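PDB 4GQ2: nucleoporin nup120 from Schizosaccharomyces pombe, which serves as a structural component of the nuclear pore complex, whose nucleoporins can also act as docking or interaction partners for transiently associated nuclear transport factors. Local coordinates for residues A[166-171]-A[194-199]; A[438-443]-A[511-516]; A[834-839]-A[843-848]. All blocks are in the same frame, centred on the assembly; numbering follows the deposited sequence.

Contact 1. Residues A[166-171]-A[194-199]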
ATOM      1  N   ILE A 166      13.514 -50.693 -10.586  1.00 65.46           N
ATOM      2  CA  ILE A 166      14.238 -51.777  -9.927  1.00 57.53           C
ATOM      3  C   ILE A 166      15.629 -51.336  -9.477  1.00 49.69           C
ATOM      4  O   ILE A 166      16.047 -51.650  -8.362  1.00 54.10           O
ATOM      5  CB  ILE A 166      14.256 -53.049 -10.807  1.00 55.23           C
ATOM      6  CG1 ILE A 166      12.854 -53.676 -10.820  1.00 48.03           C
ATOM      7  CG2 ILE A 166      15.287 -54.056 -10.308  1.00 51.66           C
ATOM      8  CD1 ILE A 166      12.568 -54.554 -12.018  1.00 49.73           C
ATOM      9  N   SER A 167      16.314 -50.562 -10.317  1.00 47.96           N
ATOM     10  CA  SER A 167      17.640 -50.034  -9.982  1.00 52.68           C
ATOM     11  C   SER A 167      17.680 -49.180  -8.702  1.00 58.46           C
ATOM     12  O   SER A 167      18.743 -49.008  -8.100  1.00 58.92           O
ATOM     13  CB  SER A 167      18.226 -49.260 -11.164  1.00 56.51           C
ATOM     14  OG  SER A 167      17.413 -48.156 -11.513  1.00 61.92           O
ATOM     15  N   PHE A 168      16.524 -48.669  -8.281  1.00 58.85           N
ATOM     16  CA  PHE A 168      16.429 -47.844  -7.068  1.00 56.69           C
ATOM     17  C   PHE A 168      16.474 -48.681  -5.790  1.00 53.38           C
ATOM     18  O   PHE A 168      16.639 -48.144  -4.695  1.00 54.74           O
ATOM     19  CB  PHE A 168      15.146 -46.994  -7.085  1.00 54.69           C
ATOM     20  CG  PHE A 168      15.157 -45.867  -8.092  1.00 54.13           C
ATOM     21  CD1 PHE A 168      16.039 -45.862  -9.178  1.00 50.23           C
ATOM     22  CD2 PHE A 168      14.255 -44.818  -7.974  1.00 51.75           C
ATOM     23  CE1 PHE A 168      16.028 -44.828 -10.103  1.00 51.26           C
ATOM     24  CE2 PHE A 168      14.242 -43.778  -8.896  1.00 50.32           C
ATOM     25  CZ  PHE A 168      15.127 -43.783  -9.963  1.00 54.30           C
ATOM     26  N   LEU A 169      16.315 -49.993  -5.923  1.00 57.34           N
ATOM     27  CA  LEU A 169      16.286 -50.868  -4.751  1.00 56.82           C
ATOM     28  C   LEU A 169      17.643 -50.956  -4.056  1.00 51.82           C
ATOM     29  O   LEU A 169      17.717 -50.936  -2.826  1.00 56.09           O
ATOM     30  CB  LEU A 169      15.754 -52.261  -5.107  1.00 60.06           C
ATOM     31  CG  LEU A 169      14.242 -52.364  -5.376  1.00 70.66           C
ATOM     32  CD1 LEU A 169      13.885 -53.701  -6.010  1.00 72.23           C
ATOM     33  CD2 LEU A 169      13.415 -52.128  -4.115  1.00 51.52           C
ATOM     34  N   ASN A 170      18.709 -51.003  -4.849  1.00 49.25           N
ATOM     35  CA  ASN A 170      20.059 -51.225  -4.339  1.00 53.10           C
ATOM     36  C   ASN A 170      20.946 -49.998  -4.437  1.00 56.10           C
ATOM     37  O   ASN A 170      21.954 -49.889  -3.731  1.00 51.92           O
ATOM     38  CB  ASN A 170      20.724 -52.358  -5.119  1.00 65.02           C
ATOM     39  CG  ASN A 170      20.082 -53.702  -4.861  1.00 68.36           C
ATOM     40  OD1 ASN A 170      19.082 -54.051  -5.484  1.00 62.83           O
ATOM     41  ND2 ASN A 170      20.648 -54.464  -3.924  1.00 64.94           N
ATOM     42  N   GLN A 171      20.579 -49.095  -5.341  1.00 51.63           N
ATOM     43  CA  GLN A 171      21.387 -47.927  -5.648  1.00 60.23           C
ATOM     44  C   GLN A 171      20.619 -46.653  -5.281  1.00 66.48           C
ATOM     45  O   GLN A 171      19.394 -46.605  -5.400  1.00 63.07           O
ATOM     46  CB  GLN A 171      21.773 -47.946  -7.133  1.00 65.93           C
ATOM     47  CG  GLN A 171      22.610 -49.157  -7.552  1.00 70.71           C
ATOM     48  CD  GLN A 171      22.718 -49.330  -9.065  1.00 75.66           C
ATOM     49  OE1 GLN A 171      21.712 -49.484  -9.760  1.00 72.50           O
ATOM     50  NE2 GLN A 171      23.947 -49.325  -9.578  1.00 82.21           N
ATOM     51  N   THR A 194      21.238 -44.954 -15.056  1.00 56.30           N
ATOM     52  CA  THR A 194      20.121 -45.665 -15.669  1.00 62.80           C
ATOM     53  C   THR A 194      19.306 -44.758 -16.591  1.00 64.41           C
ATOM     54  O   THR A 194      19.245 -43.542 -16.391  1.00 60.00           O
ATOM     55  CB  THR A 194      19.192 -46.297 -14.603  1.00 58.65           C
ATOM     56  OG1 THR A 194      18.161 -47.050 -15.250  1.00 59.09           O
ATOM     57  CG2 THR A 194      18.540 -45.231 -13.729  1.00 56.91           C
ATOM     58  N   LYS A 195      18.694 -45.354 -17.608  1.00 57.69           N
ATOM     59  CA  LYS A 195      17.690 -44.654 -18.394  1.00 62.73           C
ATOM     60  C   LYS A 195      16.344 -45.319 -18.147  1.00 63.89           C
ATOM     61  O   LYS A 195      16.122 -46.463 -18.547  1.00 69.83           O
ATOM     62  CB  LYS A 195      18.034 -44.647 -19.890  1.00 55.14           C
ATOM     63  CG  LYS A 195      17.093 -43.786 -20.722  1.00 63.59           C
ATOM     64  CD  LYS A 195      17.259 -44.008 -22.218  1.00 64.83           C
ATOM     65  CE  LYS A 195      18.378 -43.156 -22.795  1.00 59.67           C
ATOM     66  NZ  LYS A 195      18.584 -43.436 -24.243  1.00 55.59           N
ATOM     67  N   ILE A 196      15.462 -44.602 -17.460  1.00 52.26           N
ATOM     68  CA  ILE A 196      14.106 -45.070 -17.225  1.00 53.68           C
ATOM     69  C   ILE A 196      13.217 -44.633 -18.388  1.00 53.06           C
ATOM     70  O   ILE A 196      13.105 -43.440 -18.664  1.00 56.68           O
ATOM     71  CB  ILE A 196      13.561 -44.552 -15.876  1.00 58.75           C
ATOM     72  CG1 ILE A 196      14.474 -45.014 -14.731  1.00 57.71           C
ATOM     73  CG2 ILE A 196      12.123 -45.017 -15.659  1.00 52.52           C
ATOM     74  CD1 ILE A 196      14.287 -44.263 -13.431  1.00 61.53           C
ATOM     75  N   ILE A 197      12.610 -45.607 -19.075  1.00 54.32           N
ATOM     76  CA  ILE A 197      11.718 -45.332 -20.205  1.00 58.57           C
ATOM     77  C   ILE A 197      10.301 -45.770 -19.865  1.00 60.46           C
ATOM     78  O   ILE A 197      10.058 -46.937 -19.549  1.00 69.14           O
ATOM     79  CB  ILE A 197      12.169 -46.024 -21.519  1.00 77.62           C
ATOM     80  CG1 ILE A 197      13.604 -45.640 -21.894  1.00 70.18           C
ATOM     81  CG2 ILE A 197      11.231 -45.676 -22.673  1.00 71.18           C
ATOM     82  CD1 ILE A 197      14.630 -46.687 -21.521  1.00 71.69           C
ATOM     83  N   LEU A 198       9.370 -44.823 -19.950  1.00 57.71           N
ATOM     84  CA  LEU A 198       7.994 -45.052 -19.531  1.00 64.57           C
ATOM     85  C   LEU A 198       7.053 -45.147 -20.718  1.00 63.76           C
ATOM     86  O   LEU A 198       7.273 -44.524 -21.761  1.00 59.60           O
ATOM     87  CB  LEU A 198       7.516 -43.927 -18.608  1.00 65.53           C
ATOM     88  CG  LEU A 198       8.478 -43.364 -17.562  1.00 57.24           C
ATOM     89  CD1 LEU A 198       8.113 -41.924 -17.259  1.00 58.57           C
ATOM     90  CD2 LEU A 198       8.492 -44.200 -16.294  1.00 53.39           C
ATOM     91  N   ASN A 199       6.007 -45.946 -20.543  1.00 74.81           N
ATOM     92  CA  ASN A 199       4.896 -45.992 -21.473  1.00 86.51           C
ATOM     93  C   ASN A 199       3.706 -45.418 -20.720  1.00 85.61           C
ATOM     94  O   ASN A 199       3.035 -46.137 -19.977  1.00 80.21           O
ATOM     95  CB  ASN A 199       4.635 -47.430 -21.928  1.00 95.41           C
ATOM     96  CG  ASN A 199       4.150 -47.519 -23.364  1.00103.58           C
ATOM     97  OD1 ASN A 199       4.264 -46.568 -24.142  1.00100.41           O
ATOM     98  ND2 ASN A 199       3.618 -48.678 -23.729  1.00105.33           N
TER
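Two torsions set up the meeting of F168 with I196. In F168, CG lies beside the backbone N and opposite the carbonyl carbon (chi1 -71°), which swings the ring out of its loop toward the strand. In I196, the CG1 branch takes the same first-torsion setting and then runs on extended (chi2 163°), so that CD1 becomes the far tip of the side chain. That methyl touches the ring's outer end, 3.6 Å from F168 CZ and 3.8 Å from F168 CE1. The two side chains meet obliquely. A second methyl, T194 CG2, comes to the ring near its plane at the edge, with F168 CE1 4.4 Å away.

T194 and S167 illustrate how a shared acceptor can join two hydroxyls that do not bond each other. S167 OG stands 3.8 Å from T194 CG2 and 4.0 Å from T194 OG1, so methyl and hydroxyl of the threonine lie almost equally near the serine, while both hydroxyls bond to E207 OE2.

The fold supplies the setting, a beta-propeller: the loop 166-171 runs from strand 160-163, the last of one four-stranded blade, to strand 173-178, the first of the next, and here it packs on that next blade's third strand. F188 of strand 183-188 touches S167, F168 and T194. From the preceding blade, I132 of strand 126-133 reaches F168, and L138 of strand 138-143 reaches I196.

Contact 2. Residues A[438-443]-A[511-516]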
ATOM      1  N   GLN A 438       2.889 -14.616   9.919  1.00 37.55           N
ATOM      2  CA  GLN A 438       1.963 -15.576  10.526  1.00 36.54           C
ATOM      3  C   GLN A 438       2.622 -16.407  11.618  1.00 36.83           C
ATOM      4  O   GLN A 438       2.064 -16.573  12.699  1.00 44.13           O
ATOM      5  CB  GLN A 438       1.371 -16.510   9.474  1.00 37.83           C
ATOM      6  CG  GLN A 438       0.480 -15.829   8.461  1.00 43.83           C
ATOM      7  CD  GLN A 438       0.114 -16.734   7.305  1.00 42.33           C
ATOM      8  OE1 GLN A 438       0.763 -17.752   7.063  1.00 52.61           O
ATOM      9  NE2 GLN A 438      -0.938 -16.370   6.586  1.00 43.63           N
ATOM     10  N   VAL A 439       3.808 -16.932  11.330  1.00 37.19           N
ATOM     11  CA  VAL A 439       4.547 -17.721  12.316  1.00 39.02           C
ATOM     12  C   VAL A 439       5.007 -16.856  13.484  1.00 36.40           C
ATOM     13  O   VAL A 439       4.878 -17.262  14.635  1.00 46.13           O
ATOM     14  CB  VAL A 439       5.726 -18.488  11.681  1.00 43.65           C
ATOM     15  CG1 VAL A 439       6.598 -19.127  12.751  1.00 41.65           C
ATOM     16  CG2 VAL A 439       5.192 -19.551  10.734  1.00 35.46           C
ATOM     17  N   ALA A 440       5.518 -15.659  13.191  1.00 34.56           N
ATOM     18  CA  ALA A 440       5.862 -14.703  14.241  1.00 34.34           C
ATOM     19  C   ALA A 440       4.652 -14.386  15.126  1.00 42.33           C
ATOM     20  O   ALA A 440       4.775 -14.291  16.347  1.00 41.59           O
ATOM     21  CB  ALA A 440       6.420 -13.432  13.638  1.00 33.35           C
ATOM     22  N   LEU A 441       3.487 -14.232  14.501  1.00 43.09           N
ATOM     23  CA  LEU A 441       2.246 -13.971  15.222  1.00 48.41           C
ATOM     24  C   LEU A 441       1.889 -15.081  16.222  1.00 50.88           C
ATOM     25  O   LEU A 441       1.389 -14.790  17.309  1.00 48.86           O
ATOM     26  CB  LEU A 441       1.091 -13.735  14.240  1.00 46.80           C
ATOM     27  CG  LEU A 441      -0.213 -13.193  14.829  1.00 48.55           C
ATOM     28  CD1 LEU A 441       0.037 -11.893  15.583  1.00 52.50           C
ATOM     29  CD2 LEU A 441      -1.245 -12.993  13.729  1.00 52.04           C
ATOM     30  N   LEU A 442       2.137 -16.335  15.839  1.00 53.13           N
ATOM     31  CA  LEU A 442       1.969 -17.499  16.719  1.00 57.54           C
ATOM     32  C   LEU A 442       2.737 -17.341  18.032  1.00 61.59           C
ATOM     33  O   LEU A 442       2.175 -17.477  19.119  1.00 60.53           O
ATOM     34  CB  LEU A 442       2.459 -18.762  16.012  1.00 61.91           C
ATOM     35  CG  LEU A 442       1.519 -19.870  15.530  1.00 71.67           C
ATOM     36  CD1 LEU A 442       0.513 -19.396  14.495  1.00 79.58           C
ATOM     37  CD2 LEU A 442       2.362 -21.002  14.963  1.00 68.76           C
ATOM     38  N   SER A 443       4.025 -17.040  17.904  1.00 62.29           N
ATOM     39  CA  SER A 443       4.928 -16.849  19.033  1.00 60.15           C
ATOM     40  C   SER A 443       4.440 -15.776  20.010  1.00 71.18           C
ATOM     41  O   SER A 443       4.688 -15.866  21.214  1.00 79.34           O
ATOM     42  CB  SER A 443       6.331 -16.514  18.509  1.00 65.20           C
ATOM     43  OG  SER A 443       7.193 -16.075  19.545  1.00 83.17           O
ATOM     44  N   ALA A 511      11.637 -10.361  10.610  1.00 36.00           N
ATOM     45  CA  ALA A 511      12.858 -10.266   9.803  1.00 35.11           C
ATOM     46  C   ALA A 511      13.801 -11.435  10.052  1.00 36.63           C
ATOM     47  O   ALA A 511      14.465 -11.901   9.124  1.00 40.76           O
ATOM     48  CB  ALA A 511      13.580  -8.940  10.048  1.00 26.88           C
ATOM     49  N   TYR A 512      13.854 -11.912  11.295  1.00 40.53           N
ATOM     50  CA  TYR A 512      14.751 -13.016  11.653  1.00 44.58           C
ATOM     51  C   TYR A 512      14.325 -14.322  10.989  1.00 45.15           C
ATOM     52  O   TYR A 512      15.147 -15.040  10.420  1.00 47.97           O
ATOM     53  CB  TYR A 512      14.857 -13.185  13.177  1.00 44.01           C
ATOM     54  CG  TYR A 512      15.584 -14.441  13.601  1.00 46.80           C
ATOM     55  CD1 TYR A 512      16.985 -14.515  13.579  1.00 48.90           C
ATOM     56  CD2 TYR A 512      14.870 -15.564  14.018  1.00 44.87           C
ATOM     57  CE1 TYR A 512      17.644 -15.676  13.966  1.00 44.65           C
ATOM     58  CE2 TYR A 512      15.517 -16.724  14.403  1.00 51.29           C
ATOM     59  CZ  TYR A 512      16.898 -16.782  14.377  1.00 50.14           C
ATOM     60  OH  TYR A 512      17.507 -17.951  14.764  1.00 45.39           O
ATOM     61  N   LEU A 513      13.035 -14.619  11.059  1.00 47.28           N
ATOM     62  CA  LEU A 513      12.497 -15.812  10.423  1.00 45.24           C
ATOM     63  C   LEU A 513      12.601 -15.719   8.911  1.00 50.47           C
ATOM     64  O   LEU A 513      13.018 -16.679   8.253  1.00 49.03           O
ATOM     65  CB  LEU A 513      11.041 -16.017  10.826  1.00 46.64           C
ATOM     66  CG  LEU A 513      10.758 -16.330  12.296  1.00 42.45           C
ATOM     67  CD1 LEU A 513       9.259 -16.448  12.473  1.00 41.75           C
ATOM     68  CD2 LEU A 513      11.455 -17.606  12.744  1.00 38.10           C
ATOM     69  N   ASP A 514      12.239 -14.556   8.366  1.00 40.22           N
ATOM     70  CA  ASP A 514      12.125 -14.415   6.927  1.00 36.71           C
ATOM     71  C   ASP A 514      13.464 -14.464   6.240  1.00 33.64           C
ATOM     72  O   ASP A 514      13.546 -14.839   5.076  1.00 35.69           O
ATOM     73  CB  ASP A 514      11.415 -13.127   6.525  1.00 36.95           C
ATOM     74  CG  ASP A 514      11.060 -13.113   5.049  1.00 36.42           C
ATOM     75  OD1 ASP A 514      10.182 -13.897   4.632  1.00 40.26           O
ATOM     76  OD2 ASP A 514      11.670 -12.337   4.301  1.00 38.45           O
ATOM     77  N   HIS A 515      14.502 -14.074   6.966  1.00 32.72           N
ATOM     78  CA  HIS A 515      15.858 -14.052   6.444  1.00 36.60           C
ATOM     79  C   HIS A 515      16.385 -15.423   6.111  1.00 36.01           C
ATOM     80  O   HIS A 515      17.241 -15.564   5.240  1.00 40.26           O
ATOM     81  CB  HIS A 515      16.788 -13.313   7.404  1.00 37.81           C
ATOM     82  CG  HIS A 515      18.150 -13.034   6.831  1.00 43.89           C
ATOM     83  ND1 HIS A 515      18.330 -12.593   5.562  1.00 45.72           N
ATOM     84  CD2 HIS A 515      19.419 -13.143   7.395  1.00 41.24           C
ATOM     85  CE1 HIS A 515      19.644 -12.430   5.329  1.00 40.29           C
ATOM     86  NE2 HIS A 515      20.312 -12.769   6.450  1.00 43.14           N
ATOM     87  N   PHE A 516      15.863 -16.453   6.771  1.00 36.17           N
ATOM     88  CA  PHE A 516      16.164 -17.836   6.382  1.00 38.21           C
ATOM     89  C   PHE A 516      15.710 -18.123   4.949  1.00 42.15           C
ATOM     90  O   PHE A 516      16.334 -18.915   4.243  1.00 46.70           O
ATOM     91  CB  PHE A 516      15.539 -18.838   7.367  1.00 35.08           C
ATOM     92  CG  PHE A 516      16.193 -18.841   8.722  1.00 42.84           C
ATOM     93  CD1 PHE A 516      17.498 -19.322   8.887  1.00 41.92           C
ATOM     94  CD2 PHE A 516      15.515 -18.358   9.840  1.00 43.34           C
ATOM     95  CE1 PHE A 516      18.112 -19.310  10.132  1.00 37.62           C
ATOM     96  CE2 PHE A 516      16.122 -18.352  11.092  1.00 47.36           C
ATOM     97  CZ  PHE A 516      17.421 -18.829  11.236  1.00 47.01           C
TER
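No ring enters the meeting of L513 with V439 and A440; two flat groups of the 511-516 segment, Y512 and F516, are instead turned against each other beside it. F516 points its edge at one face of Y512: its CE2 stands 3.6 Å above the tyrosine plane, displaced toward the rim. Seen from the phenylalanine, Y512 CE2 lies at the edge and in the plane of the ring. Both rings are tied to helix 46-55, the phenol OH by a hydrogen bond to E48 and the F516 ring by a cation-pi interaction with K52.

The contact itself is a small apolar one in which a single methyl does the touching. L513 carries CG opposite its carbonyl carbon (chi1 -66°), and the chain then continues extended (chi2 178°), which pushes CD1 across toward the other helix. There CD1 rests 3.8 Å from V439 CG1, the two side chains meeting at a slant, and 4.2 Å from V439 CB. It also reaches the helix backbone, 3.9 Å from A440 N, and lies 4.3 Å from A440 CB.

This is helix-on-helix packing inside a helical insertion of the propeller region. Helices 434-443 and 492-515 both belong to the run that separates strands 390-395 and 520-525, two members of one mixed sheet. The small side chain of A440, a single methyl, is consistent with the close approach of 7.7 Å between A440 CA and L513 CA. L456 of helix 453-459 also touches V439. In the C-terminal part of helix 492-515, both carboxylate oxygens of D514 have polar partners: OD2 forms a salt bridge with K539, while OD1 hydrogen-bonds to the hydroxyl of S433.

Contact 3. Residues A[834-839]-A[843-848]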
ATOM      1  N   GLY A 834      -7.711  13.657  -2.089  1.00 30.68           N
ATOM      2  CA  GLY A 834      -7.048  14.931  -1.802  1.00 29.50           C
ATOM      3  C   GLY A 834      -5.967  15.310  -2.807  1.00 32.07           C
ATOM      4  O   GLY A 834      -5.493  16.434  -2.809  1.00 34.00           O
ATOM      5  N   TRP A 835      -5.591  14.367  -3.664  1.00 31.31           N
ATOM      6  CA  TRP A 835      -4.587  14.577  -4.712  1.00 32.92           C
ATOM      7  C   TRP A 835      -5.162  15.123  -5.992  1.00 37.55           C
ATOM      8  O   TRP A 835      -4.422  15.691  -6.805  1.00 30.67           O
ATOM      9  CB  TRP A 835      -3.877  13.265  -5.022  1.00 25.19           C
ATOM     10  CG  TRP A 835      -3.011  12.747  -3.909  1.00 27.94           C
ATOM     11  CD1 TRP A 835      -3.254  11.654  -3.091  1.00 31.44           C
ATOM     12  CD2 TRP A 835      -1.715  13.289  -3.448  1.00 24.72           C
ATOM     13  NE1 TRP A 835      -2.226  11.480  -2.189  1.00 30.35           N
ATOM     14  CE2 TRP A 835      -1.274  12.423  -2.352  1.00 26.17           C
ATOM     15  CE3 TRP A 835      -0.908  14.351  -3.831  1.00 23.98           C
ATOM     16  CZ2 TRP A 835      -0.071  12.627  -1.690  1.00 25.47           C
ATOM     17  CZ3 TRP A 835       0.300  14.552  -3.150  1.00 25.21           C
ATOM     18  CH2 TRP A 835       0.704  13.714  -2.102  1.00 22.14           C
ATOM     19  N   LEU A 836      -6.471  14.935  -6.204  1.00 33.88           N
ATOM     20  CA  LEU A 836      -7.133  15.432  -7.423  1.00 32.33           C
ATOM     21  C   LEU A 836      -7.092  16.946  -7.450  1.00 33.91           C
ATOM     22  O   LEU A 836      -7.346  17.591  -6.435  1.00 37.26           O
ATOM     23  CB  LEU A 836      -8.579  14.936  -7.523  1.00 28.75           C
ATOM     24  CG  LEU A 836      -8.788  13.474  -7.927  1.00 29.81           C
ATOM     25  CD1 LEU A 836     -10.217  13.046  -7.635  1.00 26.36           C
ATOM     26  CD2 LEU A 836      -8.444  13.245  -9.398  1.00 30.58           C
ATOM     27  N   ASN A 837      -6.752  17.511  -8.606  1.00 31.45           N
ATOM     28  CA  ASN A 837      -6.600  18.958  -8.729  1.00 30.88           C
ATOM     29  C   ASN A 837      -7.932  19.661  -9.011  1.00 34.18           C
ATOM     30  O   ASN A 837      -8.989  19.054  -8.858  1.00 41.36           O
ATOM     31  CB  ASN A 837      -5.516  19.312  -9.772  1.00 41.06           C
ATOM     32  CG  ASN A 837      -5.876  18.879 -11.196  1.00 38.21           C
ATOM     33  OD1 ASN A 837      -7.039  18.656 -11.539  1.00 40.00           O
ATOM     34  ND2 ASN A 837      -4.863  18.789 -12.040  1.00 44.19           N
ATOM     35  N   SER A 838      -7.875  20.923  -9.441  1.00 39.13           N
ATOM     36  CA  SER A 838      -9.066  21.766  -9.613  1.00 38.74           C
ATOM     37  C   SER A 838      -9.656  21.844 -11.025  1.00 38.92           C
ATOM     38  O   SER A 838     -10.607  22.580 -11.241  1.00 45.49           O
ATOM     39  CB  SER A 838      -8.778  23.174  -9.117  1.00 41.74           C
ATOM     40  OG  SER A 838      -8.588  23.165  -7.719  1.00 62.50           O
ATOM     41  N   ASP A 839      -9.090  21.104 -11.976  1.00 43.18           N
ATOM     42  CA  ASP A 839      -9.684  20.967 -13.315  1.00 50.61           C
ATOM     43  C   ASP A 839     -11.132  20.451 -13.208  1.00 53.65           C
ATOM     44  O   ASP A 839     -11.441  19.656 -12.318  1.00 46.26           O
ATOM     45  CB  ASP A 839      -8.859  20.011 -14.193  1.00 48.45           C
ATOM     46  CG  ASP A 839      -7.387  20.399 -14.279  1.00 64.15           C
ATOM     47  OD1 ASP A 839      -7.076  21.605 -14.191  1.00 61.31           O
ATOM     48  OD2 ASP A 839      -6.536  19.494 -14.441  1.00 66.70           O
ATOM     49  N   VAL A 843     -12.781  17.765 -10.492  1.00 30.96           N
ATOM     50  CA  VAL A 843     -13.792  18.176  -9.530  1.00 31.74           C
ATOM     51  C   VAL A 843     -15.073  17.345  -9.697  1.00 38.25           C
ATOM     52  O   VAL A 843     -15.665  16.892  -8.710  1.00 35.35           O
ATOM     53  CB  VAL A 843     -14.055  19.700  -9.608  1.00 35.44           C
ATOM     54  CG1 VAL A 843     -15.055  20.137  -8.539  1.00 39.31           C
ATOM     55  CG2 VAL A 843     -12.746  20.472  -9.429  1.00 27.11           C
ATOM     56  N   TYR A 844     -15.467  17.113 -10.947  1.00 35.08           N
ATOM     57  CA  TYR A 844     -16.607  16.266 -11.261  1.00 31.63           C
ATOM     58  C   TYR A 844     -16.372  14.864 -10.706  1.00 33.58           C
ATOM     59  O   TYR A 844     -17.280  14.238 -10.141  1.00 34.97           O
ATOM     60  CB  TYR A 844     -16.836  16.223 -12.781  1.00 34.43           C
ATOM     61  CG  TYR A 844     -17.885  15.225 -13.222  1.00 33.02           C
ATOM     62  CD1 TYR A 844     -19.240  15.485 -13.037  1.00 32.32           C
ATOM     63  CD2 TYR A 844     -17.523  14.016 -13.820  1.00 37.21           C
ATOM     64  CE1 TYR A 844     -20.208  14.576 -13.439  1.00 30.80           C
ATOM     65  CE2 TYR A 844     -18.490  13.096 -14.219  1.00 37.86           C
ATOM     66  CZ  TYR A 844     -19.830  13.388 -14.024  1.00 36.38           C
ATOM     67  OH  TYR A 844     -20.799  12.488 -14.399  1.00 45.67           O
ATOM     68  N   LEU A 845     -15.147  14.378 -10.849  1.00 30.25           N
ATOM     69  CA  LEU A 845     -14.803  13.054 -10.332  1.00 31.97           C
ATOM     70  C   LEU A 845     -14.779  13.033  -8.796  1.00 34.47           C
ATOM     71  O   LEU A 845     -15.209  12.051  -8.192  1.00 39.84           O
ATOM     72  CB  LEU A 845     -13.488  12.550 -10.937  1.00 32.18           C
ATOM     73  CG  LEU A 845     -12.940  11.180 -10.525  1.00 35.40           C
ATOM     74  CD1 LEU A 845     -13.813  10.019 -11.000  1.00 26.33           C
ATOM     75  CD2 LEU A 845     -11.520  11.061 -11.062  1.00 35.18           C
ATOM     76  N   LYS A 846     -14.296  14.108  -8.169  1.00 33.11           N
ATOM     77  CA  LYS A 846     -14.415  14.261  -6.710  1.00 30.47           C
ATOM     78  C   LYS A 846     -15.874  14.075  -6.292  1.00 34.08           C
ATOM     79  O   LYS A 846     -16.169  13.368  -5.334  1.00 40.43           O
ATOM     80  CB  LYS A 846     -13.926  15.635  -6.250  1.00 33.74           C
ATOM     81  CG  LYS A 846     -12.432  15.862  -6.405  1.00 45.85           C
ATOM     82  CD  LYS A 846     -11.979  17.169  -5.764  1.00 50.75           C
ATOM     83  CE  LYS A 846     -12.115  17.133  -4.250  1.00 46.05           C
ATOM     84  NZ  LYS A 846     -11.374  18.250  -3.599  1.00 39.82           N
ATOM     85  N   ALA A 847     -16.784  14.688  -7.045  1.00 32.44           N
ATOM     86  CA  ALA A 847     -18.209  14.599  -6.767  1.00 35.06           C
ATOM     87  C   ALA A 847     -18.751  13.169  -6.867  1.00 36.16           C
ATOM     88  O   ALA A 847     -19.481  12.709  -5.987  1.00 34.37           O
ATOM     89  CB  ALA A 847     -18.977  15.539  -7.682  1.00 35.11           C
ATOM     90  N   LEU A 848     -18.388  12.467  -7.937  1.00 38.21           N
ATOM     91  CA  LEU A 848     -18.792  11.074  -8.093  1.00 30.61           C
ATOM     92  C   LEU A 848     -18.273  10.179  -6.969  1.00 34.39           C
ATOM     93  O   LEU A 848     -18.983   9.292  -6.509  1.00 36.63           O
ATOM     94  CB  LEU A 848     -18.315  10.521  -9.427  1.00 33.56           C
ATOM     95  CG  LEU A 848     -18.828  11.121 -10.733  1.00 35.70           C
ATOM     96  CD1 LEU A 848     -18.088  10.419 -11.847  1.00 32.87           C
ATOM     97  CD2 LEU A 848     -20.332  10.949 -10.890  1.00 32.50           C
TER
HETATM   98  O   HOH W   1      -8.686  17.038  -4.162  1.00 38.71           O
HETATM   99  O   HOH W   2      -9.935  19.883  -6.238  1.00 56.29           O
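An Asx turn at N837 leads into the first turn of helix 840-852, where V843 bonds back to D839, within the HEAT-repeat region. The case shows how a loop can be fastened to the helix it introduces. N837 OD1 accepts from D839 N at 3.2 Å, with the donor raised 56° out of the carbonyl plane. In return, N837 ND2 gives a weak bond to D839 OD2. The aspartate occupies the N-cap position, yet its carboxylate makes no capping bond; its backbone does the work across the contact, D839 O receiving V843 N at 3.0 Å in a nearly straight bond (167°). V843 CG2 lies over the same turn, 3.3 Å from D839 O and 3.5 Å from S838 O.

Earlier in the loop, L836 folds back onto the helix one turn further along. Its CD1 lies 3.8 Å from K846 CG, the two side chains running past each other in opposite directions. Its CD2 meets L845 CD2 at 4.1 Å, with these side chains crossing at about a right angle. V813 and T814 of helix 812-822 also touch L836, placing this leucine between helices 812-822 and 840-852.

The lysine chain is bent at its third torsion (67°), and its ammonium group reaches the loop through water. K846 NZ donates to two waters, weakly to one of them, which in turn bonds weakly to N837 O. The other water donates a hydrogen bond to L836 O, with 2.7 Å between the water and L836 O.

In the fold
The three contacts follow one another along the chain, each closing before the next begins, and none touches another. Contacts 1 and 2 both belong to the beta-propeller region but differ in kind, one joining an interblade loop to a blade strand and the other two helices of an insertion; their centres are about 41 Å apart. Contact 3 lies in the HEAT-repeat region, with its centre about 42 Å from that of contact 2 and nearest atoms about 28 Å away. Contacts 1 and 3 stand on opposite sides of the chain's centre, about 69 Å between centres. Together they sample local packing at widely spaced places in a structural nucleoporin.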